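Local coordinates for protein congerin II (Conger myriaster, PDB 1IS3) that binds beta-galactosides such as lactose as a homodimeric galectin whose physiological role is not yet known, at residues G14-V19 and T89-T94; G20-S25 and D126-F131; A27-I32 and F49-D54; F78-G83 and Q100-E105. All coordinates share one frame; numbering follows the deposited sequence. Where two conformers were deposited one is given.

All four contacts lie within one galectin beta-sandwich. Contacts 1 and 2 share strand 17-23, their centres about 19 Å apart: contact 1 pairs its first half with strand 85-92, and contact 2 its second half with strand 127-134, outermost in this chain, so both build the same five-stranded sheet. Contact 3 belongs to the opposing, sugar-binding sheet, with its centre about 14 Å from that of contact 2, to which Asp-126 ties it. Contact 4 joins two loops, its centre about 12 Å from that of contact 2, and its Phe-78 and Phe-80 pack on Phe-49 of contact 3. Along the chain, contact 3 closes before contact 4 opens, and contact 2 brackets both. Contact 3 alone holds sugar-pocket residues, Arg-29 and Tyr-51.

Contact 1 (G14-V19 and T89-T94); sequences GMYLTV and TITFDT
Leu-17 and Ile-90 form a hydrogen-bonded antiparallel pair in the five-stranded sheet of the galectin beta-sandwich. Leu-17 N donates almost straight to Ile-90 O at 3.0 Å, with 172° at the hydrogen, and Ile-90 N returns a bond to Leu-17 O at 2.8 Å. Their aliphatic side chains share the buried face and meet tip to tip, Leu-17 CD2 lying 4.2 Å from Ile-90 CD1. The next pair, Thr-18 with Thr-89, is non-hydrogen-bonded and turns to the other face. In both threonines OG1 stands anti to the carbonyl carbon (chi1 -61° and -64°), which brings Thr-18 OG1 within 3.0 Å of Thr-89 OG1, a hydrogen bond in which either hydroxyl could be the donor. Thr-89 CG2 also reaches the edge of the Tyr-16 ring, 4.0 Å from CD2. Toward Gly-14, before the regular pairing, a water accepts from Phe-92 N at 3.1 Å and sits 2.8 Å from Met-15 O, filling in for direct pairing. Strand 127-134 runs along the far side of segment 14-19, bonding Thr-18 through Arg-133, while strand 96-100 flanks segment 89-94; Phe-11 of strand 10-12 covers Leu-17 and Ile-90 from the opposing sheet.

Contact 2 (G20-S25 and D126-F131); sequences GGVVNS and DARLTF
With CG of Phe-131 set between its backbone N and carbonyl carbon (chi1 75°), the ring folds back over Gly-20, whose N lies above the ring centre and whose CA comes 3.3 Å from Phe-131 CE1. Only a residue as small as glycine fits so close beneath an aromatic face. Arg-128 has the same kind of first torsion (chi1 58°) and then runs extended to NE, laying its guanidinium beside Val-22; Val-22 CG2 sits over one face of it, 3.6 Å from NH2. The backbones of Val-22 and Arg-128 bond to each other in both directions, Val-22 N reaching Arg-128 O at 3.0 Å and Arg-128 N reaching Val-22 O at 3.0 Å. Gly-21, bare of a side chain, lets its CA approach Arg-128 O to 3.1 Å. Beyond Val-23, Asn-24 N donates to Asp-126 O at 3.0 Å, and Asn-24 ND2 gives to a water that weakly accepts from Arg-128 NE. Leu-129 packs on Ile-9 and Phe-131 on Leu-134, both of the second subunit. Gly-20 O takes a nearly straight bond from Thr-130 N (2.8 Å, 173°) and a weak one from Phe-131 N (3.5 Å): two residues facing one, the signature of a classic beta bulge in an antiparallel pair.

Contact 3 (A27-I32 and F49-D54); sequences ATRFSI and FSYGAD. With GAL (beta-D-galactopyranose), chain B.
Phe-49 opens the loop that follows strand 40-48, and its N donates to Thr-28 O at 2.8 Å, tilted from the carbonyl plane. Ser-50 N reaches the same oxygen at 3.0 Å, in the carbonyl plane and on a lone pair, so one carbonyl is gripped by two successive amides. The Phe-49 side chain points inward: its ring edge meets Phe-30, CE1 to CE1 at 4.1 Å, and Ala-27 CB lies 4.0 Å from CD1, an apolar setting that suits a large aromatic group. Tyr-51 faces the sugar instead. Its CG is anti to the backbone N (chi1 177°), which swings the ring out to where the guanidinium of Arg-29 lies on one face, centres 4.0 Å apart and planes 23° from parallel, a stacked cation-pi pair; the first two torsions of Arg-29 put CD over that face, and the bend at chi3 turns the guanidinium flat onto it. Both tips bond galactose, which His-44, Arg-48, Asn-61 and Glu-72 also hold: Arg-29 NH1 donates to GAL O3 (2.8 Å, 169° at the hydrogen), and Tyr-51 OH shares a hydrogen bond of 2.7 Å with GAL O2. Gly-52 suits the second position of the type II' turn from Tyr-51 to Asp-54, where phi is positive. Asp-54 forms salt bridges to Arg-48 and Arg-74, while Arg-29 NH1 is paired with Asp-46. Strand 29-34 runs between strands 40-48 and 117-125, and Phe-30 and Phe-49 both reach Val-23 of strand 17-23 in the facing sheet.

Contact 4 (F78-G83 and Q100-E105); sequences FPFTKG and QLSNGE
Ser-102 OG has two polar partners: it is hydrogen-bonded to Gln-87 N and to a water, 2.9 Å away, that also lies 2.9 Å from Pro-79 O, among other acceptors in its reach. This water bridges the two loops, and serine suits the place because a small hydroxyl can meet a backbone N-H and a water at once. Apolar contacts lie beside it. Leu-101 splits its two methyls between neighbours: CD1 lies 4.0 Å from Pro-79 CD, and CD2 meets the edge of the Phe-80 ring at 4.2 Å from CZ, the side chains crossing at about a right angle each time. Pro-79, at the centre of an inverse gamma turn, also sets its ring against the amide of Asn-103, with CG 3.5 Å from OD1. That amide is tied down within its own loop. Asn-103 CG sits between its backbone N and carbonyl carbon (chi1 65°), which brings OD1 to Glu-105 N, two residues on, at 3.2 Å, an Asx turn, while ND2 donates to Glu-105 OE2 at 2.8 Å. The type I turn from Leu-101 to Gly-104 overlaps it, and glycine fits the positive phi (95°) that ends it. Segment 78-83 crosses from one sheet to the other: Phe-80, like Ser-102, touches Phe-86 of strand 85-92 in the five-stranded sheet, and it meets His-47 of strand 40-48 in the seven-stranded sheet edge-to-face.

Contact 1 (G14-V19 and T89-T94)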
loop_
_atom_site.group_PDB
_atom_site.type_symbol
_atom_site.label_atom_id
_atom_site.label_comp_id
_atom_site.label_asym_id
_atom_site.label_seq_id
_atom_site.Cartn_x
_atom_site.Cartn_y
_atom_site.Cartn_z
ATOM N N GLY A 14 -10.503 -11.233 8.004
ATOM C CA GLY A 14 -10.541 -10.572 9.297
ATOM C C GLY A 14 -9.800 -9.237 9.359
ATOM O O GLY A 14 -9.910 -8.531 10.364
ATOM N N MET A 15 -9.029 -8.886 8.338
ATOM C CA MET A 15 -8.385 -7.590 8.267
ATOM C C MET A 15 -9.362 -6.594 7.688
ATOM O O MET A 15 -10.343 -7.002 7.049
ATOM C CB MET A 15 -7.177 -7.630 7.365
ATOM C CG MET A 15 -6.081 -8.383 8.099
ATOM S SD MET A 15 -4.670 -8.724 7.038
ATOM C CE MET A 15 -3.986 -7.085 6.951
ATOM N N TYR A 16 -9.120 -5.302 7.833
ATOM C CA TYR A 16 -9.939 -4.243 7.239
ATOM C C TYR A 16 -9.037 -3.414 6.350
ATOM O O TYR A 16 -7.887 -3.118 6.674
ATOM C CB TYR A 16 -10.541 -3.294 8.270
ATOM C CG TYR A 16 -11.632 -3.960 9.097
ATOM C CD1 TYR A 16 -11.308 -5.012 9.970
ATOM C CD2 TYR A 16 -12.974 -3.562 8.962
ATOM C CE1 TYR A 16 -12.302 -5.679 10.693
ATOM C CE2 TYR A 16 -13.988 -4.228 9.687
ATOM C CZ TYR A 16 -13.644 -5.288 10.545
ATOM O OH TYR A 16 -14.628 -6.008 11.246
ATOM N N LEU A 17 -9.571 -3.053 5.197
ATOM C CA LEU A 17 -8.918 -2.188 4.223
ATOM C C LEU A 17 -9.722 -0.894 4.155
ATOM O O LEU A 17 -10.933 -0.949 3.817
ATOM C CB LEU A 17 -8.934 -2.821 2.841
ATOM C CG LEU A 17 -8.522 -1.944 1.646
ATOM C CD1 LEU A 17 -7.047 -1.544 1.808
ATOM C CD2 LEU A 17 -8.798 -2.675 0.322
ATOM N N THR A 18 -9.118 0.259 4.448
ATOM C CA THR A 18 -9.792 1.536 4.241
ATOM C C THR A 18 -8.952 2.350 3.272
ATOM O O THR A 18 -7.740 2.497 3.471
ATOM C CB THR A 18 -9.927 2.313 5.532
ATOM O OG1 THR A 18 -10.710 1.470 6.384
ATOM C CG2 THR A 18 -10.601 3.672 5.366
ATOM N N VAL A 19 -9.572 2.806 2.187
ATOM C CA VAL A 19 -8.891 3.650 1.213
ATOM C C VAL A 19 -9.649 4.963 1.107
ATOM O O VAL A 19 -10.873 4.998 1.290
ATOM C CB VAL A 19 -8.814 3.031 -0.218
ATOM C CG1 VAL A 19 -7.820 1.867 -0.211
ATOM C CG2 VAL A 19 -10.178 2.520 -0.681
ATOM N N THR A 89 -14.423 1.273 3.048
ATOM C CA THR A 89 -13.865 0.234 3.890
ATOM C C THR A 89 -14.396 -1.126 3.432
ATOM O O THR A 89 -15.591 -1.287 3.144
ATOM C CB THR A 89 -14.240 0.450 5.398
ATOM O OG1 THR A 89 -13.613 1.681 5.768
ATOM C CG2 THR A 89 -13.755 -0.658 6.354
ATOM N N ILE A 90 -13.487 -2.085 3.349
ATOM C CA ILE A 90 -13.796 -3.423 2.885
ATOM C C ILE A 90 -13.276 -4.445 3.891
ATOM O O ILE A 90 -12.164 -4.301 4.430
ATOM C CB ILE A 90 -13.142 -3.647 1.483
ATOM C CG1 ILE A 90 -13.636 -2.600 0.494
ATOM C CG2 ILE A 90 -13.431 -5.081 0.989
ATOM C CD1 ILE A 90 -12.880 -2.588 -0.840
ATOM N N THR A 91 -14.070 -5.459 4.185
ATOM C CA THR A 91 -13.613 -6.613 4.937
ATOM C C THR A 91 -14.285 -7.825 4.267
ATOM O O THR A 91 -15.146 -7.633 3.385
ATOM C CB THR A 91 -14.020 -6.486 6.441
ATOM O OG1 THR A 91 -13.664 -5.181 6.821
ATOM C CG2 THR A 91 -13.325 -7.491 7.359
ATOM N N PHE A 92 -13.928 -9.055 4.636
ATOM C CA PHE A 92 -14.531 -10.195 3.984
ATOM C C PHE A 92 -14.387 -11.444 4.821
ATOM O O PHE A 92 -13.534 -11.503 5.729
ATOM C CB PHE A 92 -13.882 -10.428 2.595
ATOM C CG PHE A 92 -12.410 -10.827 2.602
ATOM C CD1 PHE A 92 -11.420 -9.848 2.622
ATOM C CD2 PHE A 92 -12.042 -12.191 2.613
ATOM C CE1 PHE A 92 -10.073 -10.231 2.659
ATOM C CE2 PHE A 92 -10.695 -12.560 2.647
ATOM C CZ PHE A 92 -9.714 -11.582 2.672
ATOM N N ASP A 93 -15.285 -12.406 4.588
ATOM C CA ASP A 93 -15.034 -13.719 5.143
ATOM C C ASP A 93 -15.008 -14.664 3.951
ATOM O O ASP A 93 -15.027 -14.177 2.818
ATOM C CB ASP A 93 -16.120 -14.120 6.137
ATOM C CG ASP A 93 -17.561 -14.075 5.670
ATOM O OD1 ASP A 93 -18.394 -13.907 6.552
ATOM O OD2 ASP A 93 -17.839 -14.190 4.478
ATOM N N THR A 94 -15.090 -16.000 4.118
ATOM C CA THR A 94 -14.977 -16.844 2.914
ATOM C C THR A 94 -16.163 -16.841 1.994
ATOM O O THR A 94 -16.116 -17.356 0.887
ATOM C CB THR A 94 -14.711 -18.326 3.210
ATOM O OG1 THR A 94 -15.672 -18.732 4.174
ATOM C CG2 THR A 94 -13.233 -18.552 3.561
HETATM O O HOH W 1 -11.064 -9.338 5.673
#

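Contact 2 (G20-S25 and D126-F131)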
loop_
_atom_site.group_PDB
_atom_site.type_symbol
_atom_site.label_atom_id
_atom_site.label_comp_id
_atom_site.label_asym_id
_atom_site.label_seq_id
_atom_site.Cartn_x
_atom_site.Cartn_y
_atom_site.Cartn_z
ATOM N N GLY A 20 -8.916 6.054 0.898
ATOM C CA GLY A 20 -9.513 7.359 0.703
ATOM C C GLY A 20 -8.946 7.928 -0.577
ATOM O O GLY A 20 -7.817 7.597 -0.978
ATOM N N GLY A 21 -9.732 8.773 -1.228
ATOM C CA GLY A 21 -9.261 9.353 -2.439
ATOM C C GLY A 21 -10.170 10.464 -2.922
ATOM O O GLY A 21 -11.024 10.971 -2.191
ATOM N N VAL A 22 -9.917 10.845 -4.164
ATOM C CA VAL A 22 -10.600 11.975 -4.774
ATOM C C VAL A 22 -10.992 11.570 -6.186
ATOM O O VAL A 22 -10.164 11.021 -6.940
ATOM C CB VAL A 22 -9.683 13.248 -4.898
ATOM C CG1 VAL A 22 -10.530 14.442 -5.385
ATOM C CG2 VAL A 22 -9.036 13.585 -3.578
ATOM N N VAL A 23 -12.251 11.822 -6.545
ATOM C CA VAL A 23 -12.723 11.547 -7.899
ATOM C C VAL A 23 -12.313 12.686 -8.839
ATOM O O VAL A 23 -12.440 13.856 -8.477
ATOM C CB VAL A 23 -14.250 11.390 -7.890
ATOM C CG1 VAL A 23 -14.725 11.031 -9.285
ATOM C CG2 VAL A 23 -14.674 10.334 -6.881
ATOM N N ASN A 24 -11.819 12.410 -10.033
ATOM C CA ASN A 24 -11.461 13.463 -10.964
ATOM C C ASN A 24 -12.676 14.254 -11.375
ATOM O O ASN A 24 -13.787 13.708 -11.410
ATOM C CB ASN A 24 -10.882 12.950 -12.255
ATOM C CG ASN A 24 -9.574 12.195 -12.119
ATOM O OD1 ASN A 24 -9.098 11.641 -13.118
ATOM N ND2 ASN A 24 -8.914 12.084 -10.981
ATOM N N SER A 25 -12.486 15.535 -11.727
ATOM C CA SER A 25 -13.561 16.387 -12.240
ATOM C C SER A 25 -13.596 15.676 -13.628
ATOM O O SER A 25 -12.595 15.204 -14.188
ATOM C CB SER A 25 -13.062 17.778 -12.553
ATOM O OG SER A 25 -12.658 18.317 -11.306
ATOM N N ASP A 126 -10.528 7.071 -13.402
ATOM C CA ASP A 126 -10.499 8.500 -13.165
ATOM C C ASP A 126 -10.665 8.990 -11.720
ATOM O O ASP A 126 -11.616 9.713 -11.351
ATOM C CB ASP A 126 -11.562 9.139 -14.018
ATOM C CG ASP A 126 -11.395 8.956 -15.515
ATOM O OD1 ASP A 126 -12.423 8.960 -16.196
ATOM O OD2 ASP A 126 -10.275 8.812 -16.021
ATOM N N ALA A 127 -9.688 8.590 -10.900
ATOM C CA ALA A 127 -9.630 8.967 -9.485
ATOM C C ALA A 127 -8.191 8.765 -8.986
ATOM O O ALA A 127 -7.309 8.297 -9.720
ATOM C CB ALA A 127 -10.564 8.111 -8.622
ATOM N N ARG A 128 -7.904 9.218 -7.783
ATOM C CA ARG A 128 -6.598 9.001 -7.205
ATOM C C ARG A 128 -6.793 8.645 -5.754
ATOM O O ARG A 128 -7.830 8.994 -5.173
ATOM C CB ARG A 128 -5.770 10.270 -7.365
ATOM C CG ARG A 128 -6.344 11.510 -6.744
ATOM C CD ARG A 128 -5.596 12.722 -7.301
ATOM N NE ARG A 128 -6.230 13.961 -6.862
ATOM C CZ ARG A 128 -5.920 14.546 -5.687
ATOM N NH1 ARG A 128 -4.990 14.021 -4.850
ATOM N NH2 ARG A 128 -6.603 15.647 -5.301
ATOM N N LEU A 129 -5.841 7.919 -5.183
ATOM C CA LEU A 129 -5.920 7.599 -3.764
ATOM C C LEU A 129 -5.036 8.559 -2.974
ATOM O O LEU A 129 -4.017 9.039 -3.474
ATOM C CB LEU A 129 -5.462 6.143 -3.466
ATOM C CG LEU A 129 -6.327 4.957 -3.949
ATOM C CD1 LEU A 129 -5.727 3.601 -3.561
ATOM C CD2 LEU A 129 -7.735 5.147 -3.347
ATOM N N THR A 130 -5.474 8.881 -1.763
ATOM C CA THR A 130 -4.745 9.783 -0.898
ATOM C C THR A 130 -4.302 9.111 0.417
ATOM O O THR A 130 -3.383 9.623 1.061
ATOM C CB THR A 130 -5.611 11.043 -0.606
ATOM O OG1 THR A 130 -6.786 10.596 0.046
ATOM C CG2 THR A 130 -5.931 11.843 -1.881
ATOM N N PHE A 131 -4.918 8.017 0.866
ATOM C CA PHE A 131 -4.441 7.350 2.058
ATOM C C PHE A 131 -4.921 5.905 1.990
ATOM O O PHE A 131 -5.852 5.572 1.243
ATOM C CB PHE A 131 -4.968 8.038 3.344
ATOM C CG PHE A 131 -6.428 7.811 3.739
ATOM C CD1 PHE A 131 -7.417 8.714 3.340
ATOM C CD2 PHE A 131 -6.768 6.692 4.510
ATOM C CE1 PHE A 131 -8.761 8.493 3.719
ATOM C CE2 PHE A 131 -8.093 6.471 4.880
ATOM C CZ PHE A 131 -9.085 7.375 4.482
HETATM O O HOH W 2 -9.344 11.673 0.631
HETATM O O HOH W 3 -8.620 13.577 -8.667
#

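Contact 3 (A27-I32 and F49-D54)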
loop_
_atom_site.group_PDB
_atom_site.type_symbol
_atom_site.label_atom_id
_atom_site.label_comp_id
_atom_site.label_asym_id
_atom_site.label_seq_id
_atom_site.Cartn_x
_atom_site.Cartn_y
_atom_site.Cartn_z
ATOM N N ALA A 27 -14.735 12.776 -14.480
ATOM C CA ALA A 27 -14.524 11.337 -14.428
ATOM C C ALA A 27 -15.613 10.624 -15.210
ATOM O O ALA A 27 -16.778 10.987 -15.155
ATOM C CB ALA A 27 -14.588 10.785 -12.986
ATOM N N THR A 28 -15.243 9.581 -15.928
ATOM C CA THR A 28 -16.164 8.677 -16.625
ATOM C C THR A 28 -16.502 7.547 -15.594
ATOM O O THR A 28 -17.669 7.254 -15.295
ATOM C CB THR A 28 -15.221 8.460 -17.874
ATOM O OG1 THR A 28 -15.953 8.714 -19.067
ATOM C CG2 THR A 28 -14.464 7.213 -17.738
ATOM N N ARG A 29 -15.479 6.902 -15.005
ATOM C CA ARG A 29 -15.604 5.798 -14.052
ATOM C C ARG A 29 -14.252 5.546 -13.383
ATOM O O ARG A 29 -13.190 5.893 -13.930
ATOM C CB ARG A 29 -16.055 4.519 -14.780
ATOM C CG ARG A 29 -15.064 4.135 -15.869
ATOM C CD ARG A 29 -15.520 3.146 -16.915
ATOM N NE ARG A 29 -15.542 1.807 -16.421
ATOM C CZ ARG A 29 -14.996 0.743 -17.048
ATOM N NH1 ARG A 29 -15.126 -0.427 -16.464
ATOM N NH2 ARG A 29 -14.314 0.776 -18.181
ATOM N N PHE A 30 -14.235 4.942 -12.224
ATOM C CA PHE A 30 -12.978 4.470 -11.631
ATOM C C PHE A 30 -13.342 3.195 -10.865
ATOM O O PHE A 30 -14.507 3.004 -10.472
ATOM C CB PHE A 30 -12.336 5.476 -10.663
ATOM C CG PHE A 30 -13.032 5.714 -9.330
ATOM C CD1 PHE A 30 -14.076 6.653 -9.243
ATOM C CD2 PHE A 30 -12.641 4.980 -8.192
ATOM C CE1 PHE A 30 -14.740 6.849 -8.016
ATOM C CE2 PHE A 30 -13.306 5.189 -6.982
ATOM C CZ PHE A 30 -14.359 6.116 -6.895
ATOM N N SER A 31 -12.391 2.303 -10.619
ATOM C CA SER A 31 -12.713 1.100 -9.859
ATOM C C SER A 31 -11.736 0.831 -8.727
ATOM O O SER A 31 -10.586 1.267 -8.821
ATOM C CB SER A 31 -12.742 -0.126 -10.777
ATOM O OG SER A 31 -11.549 -0.407 -11.495
ATOM N N ILE A 32 -12.182 0.095 -7.720
ATOM C CA ILE A 32 -11.319 -0.423 -6.675
ATOM C C ILE A 32 -11.327 -1.953 -6.938
ATOM O O ILE A 32 -12.390 -2.581 -7.140
ATOM C CB ILE A 32 -11.908 -0.087 -5.272
ATOM C CG1 ILE A 32 -11.925 1.448 -5.071
ATOM C CG2 ILE A 32 -11.087 -0.824 -4.179
ATOM C CD1 ILE A 32 -12.902 1.909 -3.915
ATOM N N PHE A 49 -19.859 7.125 -13.513
ATOM C CA PHE A 49 -20.508 8.420 -13.623
ATOM C C PHE A 49 -21.192 8.469 -14.972
ATOM O O PHE A 49 -22.373 8.836 -15.038
ATOM C CB PHE A 49 -19.510 9.562 -13.538
ATOM C CG PHE A 49 -18.975 9.588 -12.117
ATOM C CD1 PHE A 49 -17.842 8.812 -11.790
ATOM C CD2 PHE A 49 -19.656 10.339 -11.127
ATOM C CE1 PHE A 49 -17.399 8.781 -10.470
ATOM C CE2 PHE A 49 -19.190 10.298 -9.800
ATOM C CZ PHE A 49 -18.072 9.523 -9.474
ATOM N N SER A 50 -20.454 8.130 -16.039
ATOM C CA SER A 50 -21.061 7.998 -17.362
ATOM C C SER A 50 -20.238 6.986 -18.155
ATOM O O SER A 50 -19.081 7.232 -18.510
ATOM C CB SER A 50 -21.096 9.372 -18.084
ATOM O OG SER A 50 -21.881 9.377 -19.285
ATOM N N TYR A 51 -20.847 5.826 -18.376
ATOM C CA TYR A 51 -20.170 4.763 -19.090
ATOM C C TYR A 51 -21.228 4.027 -19.856
ATOM O O TYR A 51 -22.027 3.290 -19.269
ATOM C CB TYR A 51 -19.456 3.807 -18.089
ATOM C CG TYR A 51 -18.784 2.611 -18.756
ATOM C CD1 TYR A 51 -17.706 2.796 -19.631
ATOM C CD2 TYR A 51 -19.245 1.330 -18.491
ATOM C CE1 TYR A 51 -17.082 1.699 -20.238
ATOM C CE2 TYR A 51 -18.636 0.221 -19.089
ATOM C CZ TYR A 51 -17.555 0.418 -19.956
ATOM O OH TYR A 51 -16.953 -0.692 -20.516
ATOM N N GLY A 52 -21.240 4.179 -21.171
ATOM C CA GLY A 52 -22.271 3.549 -21.999
ATOM C C GLY A 52 -23.622 4.076 -21.551
ATOM O O GLY A 52 -23.773 5.291 -21.397
ATOM N N ALA A 53 -24.570 3.192 -21.265
ATOM C CA ALA A 53 -25.860 3.604 -20.749
ATOM C C ALA A 53 -25.852 3.753 -19.244
ATOM O O ALA A 53 -26.889 4.082 -18.681
ATOM C CB ALA A 53 -26.949 2.592 -21.040
ATOM N N ASP A 54 -24.755 3.461 -18.541
ATOM C CA ASP A 54 -24.691 3.552 -17.090
ATOM C C ASP A 54 -24.320 4.932 -16.587
ATOM O O ASP A 54 -23.281 5.490 -16.976
ATOM C CB ASP A 54 -23.675 2.550 -16.576
ATOM C CG ASP A 54 -24.180 1.123 -16.662
ATOM O OD1 ASP A 54 -25.367 0.920 -16.416
ATOM O OD2 ASP A 54 -23.412 0.216 -16.938
HETATM C C1 GAL B . -17.593 -4.152 -18.410
HETATM C C2 GAL B . -16.375 -3.239 -18.384
HETATM C C3 GAL B . -15.274 -3.832 -17.517
HETATM C C4 GAL B . -15.823 -4.171 -16.127
HETATM C C5 GAL B . -17.037 -5.077 -16.281
HETATM C C6 GAL B . -17.666 -5.431 -14.960
HETATM O O2 GAL B . -15.891 -3.064 -19.701
HETATM O O3 GAL B . -14.206 -2.904 -17.405
HETATM O O4 GAL B . -16.186 -2.987 -15.426
HETATM O O5 GAL B . -18.045 -4.427 -17.076
HETATM O O6 GAL B . -18.741 -6.334 -15.142
#

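Contact 4 (F78-G83 and Q100-E105)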
loop_
_atom_site.group_PDB
_atom_site.type_symbol
_atom_site.label_atom_id
_atom_site.label_comp_id
_atom_site.label_asym_id
_atom_site.label_seq_id
_atom_site.Cartn_x
_atom_site.Cartn_y
_atom_site.Cartn_z
ATOM N N PHE A 78 -25.155 5.598 -4.658
ATOM C CA PHE A 78 -24.070 6.255 -5.329
ATOM C C PHE A 78 -23.814 7.597 -4.666
ATOM O O PHE A 78 -24.086 8.650 -5.252
ATOM C CB PHE A 78 -24.439 6.415 -6.807
ATOM C CG PHE A 78 -23.224 6.617 -7.711
ATOM C CD1 PHE A 78 -22.930 7.884 -8.236
ATOM C CD2 PHE A 78 -22.403 5.523 -8.010
ATOM C CE1 PHE A 78 -21.809 8.052 -9.066
ATOM C CE2 PHE A 78 -21.288 5.696 -8.833
ATOM C CZ PHE A 78 -20.993 6.956 -9.359
ATOM N N PRO A 79 -23.229 7.647 -3.473
ATOM C CA PRO A 79 -22.928 8.901 -2.791
ATOM C C PRO A 79 -21.588 9.483 -3.293
ATOM O O PRO A 79 -20.706 9.790 -2.471
ATOM C CB PRO A 79 -22.944 8.471 -1.324
ATOM C CG PRO A 79 -22.257 7.119 -1.392
ATOM C CD PRO A 79 -22.943 6.498 -2.600
ATOM N N PHE A 80 -21.360 9.628 -4.588
ATOM C CA PHE A 80 -20.073 10.059 -5.089
ATOM C C PHE A 80 -20.299 11.307 -5.911
ATOM O O PHE A 80 -21.307 11.372 -6.627
ATOM C CB PHE A 80 -19.433 8.982 -5.995
ATOM C CG PHE A 80 -19.226 7.678 -5.257
ATOM C CD1 PHE A 80 -18.132 7.527 -4.405
ATOM C CD2 PHE A 80 -20.178 6.659 -5.361
ATOM C CE1 PHE A 80 -18.006 6.350 -3.641
ATOM C CE2 PHE A 80 -20.040 5.505 -4.601
ATOM C CZ PHE A 80 -18.966 5.344 -3.739
ATOM N N THR A 81 -19.395 12.277 -5.832
ATOM C CA THR A 81 -19.453 13.454 -6.655
ATOM C C THR A 81 -18.108 13.667 -7.337
ATOM O O THR A 81 -17.061 13.555 -6.688
ATOM C CB THR A 81 -19.820 14.672 -5.784
ATOM O OG1 THR A 81 -21.101 14.405 -5.235
ATOM C CG2 THR A 81 -19.891 15.976 -6.571
ATOM N N LYS A 82 -18.091 13.969 -8.634
ATOM C CA LYS A 82 -16.850 14.297 -9.334
ATOM C C LYS A 82 -16.158 15.504 -8.677
ATOM O O LYS A 82 -16.829 16.476 -8.312
ATOM C CB LYS A 82 -17.146 14.634 -10.791
ATOM C CG LYS A 82 -17.623 13.418 -11.599
ATOM C CD LYS A 82 -17.889 13.691 -13.087
ATOM C CE LYS A 82 -19.175 14.479 -13.264
ATOM N NZ LYS A 82 -19.419 14.801 -14.655
ATOM N N GLY A 83 -14.836 15.410 -8.500
ATOM C CA GLY A 83 -14.027 16.433 -7.869
ATOM C C GLY A 83 -13.980 16.302 -6.343
ATOM O O GLY A 83 -13.214 17.031 -5.671
ATOM N N GLN A 100 -18.335 -0.805 2.832
ATOM C CA GLN A 100 -19.053 0.308 3.432
ATOM C C GLN A 100 -18.630 1.565 2.707
ATOM O O GLN A 100 -17.442 1.811 2.477
ATOM C CB GLN A 100 -18.738 0.413 4.901
ATOM C CG GLN A 100 -19.611 1.527 5.510
ATOM C CD GLN A 100 -20.043 1.254 6.953
ATOM O OE1 GLN A 100 -21.107 1.700 7.404
ATOM N NE2 GLN A 100 -19.283 0.491 7.757
ATOM N N LEU A 101 -19.622 2.311 2.222
ATOM C CA LEU A 101 -19.403 3.527 1.435
ATOM C C LEU A 101 -19.204 4.760 2.342
ATOM O O LEU A 101 -19.403 4.668 3.563
ATOM C CB LEU A 101 -20.599 3.730 0.468
ATOM C CG LEU A 101 -21.003 2.511 -0.362
ATOM C CD1 LEU A 101 -22.221 2.843 -1.191
ATOM C CD2 LEU A 101 -19.823 2.075 -1.246
ATOM N N SER A 102 -18.832 5.917 1.753
ATOM C CA SER A 102 -18.573 7.192 2.471
ATOM C C SER A 102 -19.731 7.648 3.358
ATOM O O SER A 102 -19.512 8.147 4.470
ATOM C CB SER A 102 -18.290 8.375 1.499
ATOM O OG SER A 102 -17.500 8.096 0.331
ATOM N N ASN A 103 -20.983 7.442 2.907
ATOM C CA ASN A 103 -22.159 7.866 3.669
ATOM C C ASN A 103 -22.660 6.812 4.653
ATOM O O ASN A 103 -23.715 7.004 5.268
ATOM C CB ASN A 103 -23.287 8.224 2.714
ATOM C CG ASN A 103 -23.790 7.017 1.925
ATOM O OD1 ASN A 103 -23.100 5.990 1.768
ATOM N ND2 ASN A 103 -24.997 7.077 1.369
ATOM N N GLY A 104 -21.959 5.679 4.828
ATOM C CA GLY A 104 -22.383 4.662 5.776
ATOM C C GLY A 104 -23.202 3.563 5.125
ATOM O O GLY A 104 -23.448 2.544 5.749
ATOM N N GLU A 105 -23.656 3.720 3.885
ATOM C CA GLU A 105 -24.427 2.647 3.252
ATOM C C GLU A 105 -23.499 1.472 2.925
ATOM O O GLU A 105 -22.284 1.642 2.733
ATOM C CB GLU A 105 -25.102 3.106 1.944
ATOM C CG GLU A 105 -26.315 3.958 2.271
ATOM C CD GLU A 105 -27.112 4.412 1.058
ATOM O OE1 GLU A 105 -28.285 4.047 1.021
ATOM O OE2 GLU A 105 -26.589 5.106 0.174
HETATM O O HOH W 4 -17.999 10.233 -1.610
#